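Local coordinates for thiamin pyrophosphokinase (Geobacillus thermodenitrificans, PDB 3K94) that catalyses the transfer of pyrophosphate from ATP to thiamine, giving the cofactor thiamine diphosphate, at the interface of chains A and B. Coordinates in Å, arbitrary orientation; residue numbers count along the deposited sequence, not the author numbering. Chains: chain A/B, Thiamin pyrophosphokinase.

The interface of chains A and B. Residues chain A 106-107, 110-111, 114; chain B 155, 184, 205, 207.
B:Ile155 and A:Phe110 meet at the centre of this patch, where helix 106-118 of chain A lies on strands 151-156 and 204-209 of chain B. Strand 151-156 lies in the vitamin B1 binding region, and the helix in the catalytic region of the other copy. Two-fold symmetry repeats the patch with the chains exchanged. Thiamin pyrophosphokinases are typically dimers, so the pairing is likely to be biological.

B:Ile155 reaches the helix with its CD1 methyl, 3.6 Å from CB of A:Phe110. Its chain is extended at chi2 (176°), which carries this methyl up to the helix backbone near A:Gly111. The CG2 branch turns towards A:Glu114, 3.8 Å from its CG. A bend at chi2 (-62°) of that glutamate brings its carboxylate carbon CD alongside the same CG2 methyl, and its aliphatic part also packs by the backbone carbonyl of B:Leu184.

B:Ile207 approaches the A:Phe110 ring with its CD1 methyl beside the CD2 rim, 3.7 Å from CD2, and the two side chains cross at about a right angle. On the same side, the selenium of B:Met205, a poorly ordered selenomethionine, sits over the ring face, towards the rim. An alanine in place of A:Phe110 would probably leave the B:Ile207 methyl and the B:Met205 selenium without their ring partner and open a gap between helix and strands. The same B:Ile207 CD1 lies 3.9 Å from CA of A:Asp107.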
loop_
_atom_site.group_PDB
_atom_site.type_symbol
_atom_site.label_atom_id
_atom_site.label_comp_id
_atom_site.label_asym_id
_atom_site.label_seq_id
_atom_site.Cartn_x
_atom_site.Cartn_y
_atom_site.Cartn_z
ATOM N N LEU A 106 4.501 4.533 -2.239
ATOM C CA LEU A 106 3.178 4.066 -1.850
ATOM C C LEU A 106 2.066 4.979 -2.346
ATOM O O LEU A 106 0.914 4.560 -2.420
ATOM C CB LEU A 106 3.096 3.906 -0.337
ATOM C CG LEU A 106 4.016 2.819 0.233
ATOM C CD1 LEU A 106 4.093 2.949 1.745
ATOM C CD2 LEU A 106 3.557 1.437 -0.195
ATOM N N ASP A 107 2.401 6.224 -2.690
ATOM C CA ASP A 107 1.389 7.099 -3.289
ATOM C C ASP A 107 0.934 6.525 -4.629
ATOM O O ASP A 107 -0.207 6.707 -5.030
ATOM C CB ASP A 107 1.891 8.530 -3.438
ATOM C CG ASP A 107 3.248 8.598 -4.103
ATOM O OD1 ASP A 107 4.196 7.944 -3.617
ATOM O OD2 ASP A 107 3.363 9.298 -5.123
ATOM N N PHE A 110 -1.569 3.563 -3.528
ATOM C CA PHE A 110 -2.825 4.069 -2.984
ATOM C C PHE A 110 -3.647 4.811 -4.036
ATOM O O PHE A 110 -4.863 4.663 -4.085
ATOM C CB PHE A 110 -2.584 4.881 -1.701
ATOM C CG PHE A 110 -2.277 4.006 -0.507
ATOM C CD1 PHE A 110 -3.301 3.423 0.217
ATOM C CD2 PHE A 110 -0.969 3.721 -0.155
ATOM C CE1 PHE A 110 -3.030 2.593 1.287
ATOM C CE2 PHE A 110 -0.685 2.893 0.918
ATOM C CZ PHE A 110 -1.715 2.322 1.640
ATOM N N GLY A 111 -2.975 5.566 -4.901
ATOM C CA GLY A 111 -3.639 6.204 -6.026
ATOM C C GLY A 111 -4.230 5.178 -6.982
ATOM O O GLY A 111 -5.332 5.367 -7.489
ATOM N N GLU A 114 -7.444 3.907 -5.577
ATOM C CA GLU A 114 -8.523 4.862 -5.848
ATOM C C GLU A 114 -9.071 4.712 -7.276
ATOM O O GLU A 114 -10.276 4.890 -7.500
ATOM C CB GLU A 114 -8.093 6.319 -5.585
ATOM C CG GLU A 114 -7.681 6.625 -4.121
ATOM C CD GLU A 114 -8.807 6.417 -3.099
ATOM O OE1 GLU A 114 -9.892 7.005 -3.262
ATOM O OE2 GLU A 114 -8.609 5.665 -2.120
ATOM N N ILE B 155 -4.648 12.053 -0.394
ATOM C CA ILE B 155 -5.752 11.194 -0.778
ATOM C C ILE B 155 -6.857 11.267 0.262
ATOM O O ILE B 155 -6.607 11.045 1.443
ATOM C CB ILE B 155 -5.294 9.742 -0.939
ATOM C CG1 ILE B 155 -4.249 9.652 -2.041
ATOM C CG2 ILE B 155 -6.481 8.836 -1.268
ATOM C CD1 ILE B 155 -3.660 8.270 -2.218
ATOM N N LEU B 184 -8.921 11.609 -7.118
ATOM C CA LEU B 184 -8.310 10.339 -6.747
ATOM C C LEU B 184 -7.129 10.547 -5.821
ATOM O O LEU B 184 -6.967 9.843 -4.830
ATOM C CB LEU B 184 -7.855 9.588 -7.998
ATOM C CG LEU B 184 -8.967 9.367 -9.026
ATOM C CD1 LEU B 184 -8.402 8.842 -10.337
ATOM C CD2 LEU B 184 -10.043 8.441 -8.486
HETATM N N MSE B 205 -5.484 11.451 3.881
HETATM C CA MSE B 205 -4.208 10.762 3.937
HETATM C C MSE B 205 -3.122 11.560 3.241
HETATM O O MSE B 205 -3.321 12.044 2.131
HETATM C CB MSE B 205 -4.327 9.376 3.297
HETATM C CG MSE B 205 -3.010 8.631 3.231
HETATM SE SE MSE B 205 -3.156 6.807 2.492
HETATM C CE MSE B 205 -4.235 7.184 0.920
ATOM N N ILE B 207 0.864 11.157 1.854
ATOM C CA ILE B 207 2.069 10.374 1.648
ATOM C C ILE B 207 3.180 11.255 1.091
ATOM O O ILE B 207 3.001 11.918 0.075
ATOM C CB ILE B 207 1.821 9.175 0.719
ATOM C CG1 ILE B 207 0.808 8.217 1.355
ATOM C CG2 ILE B 207 3.142 8.452 0.439
ATOM C CD1 ILE B 207 0.184 7.218 0.369
#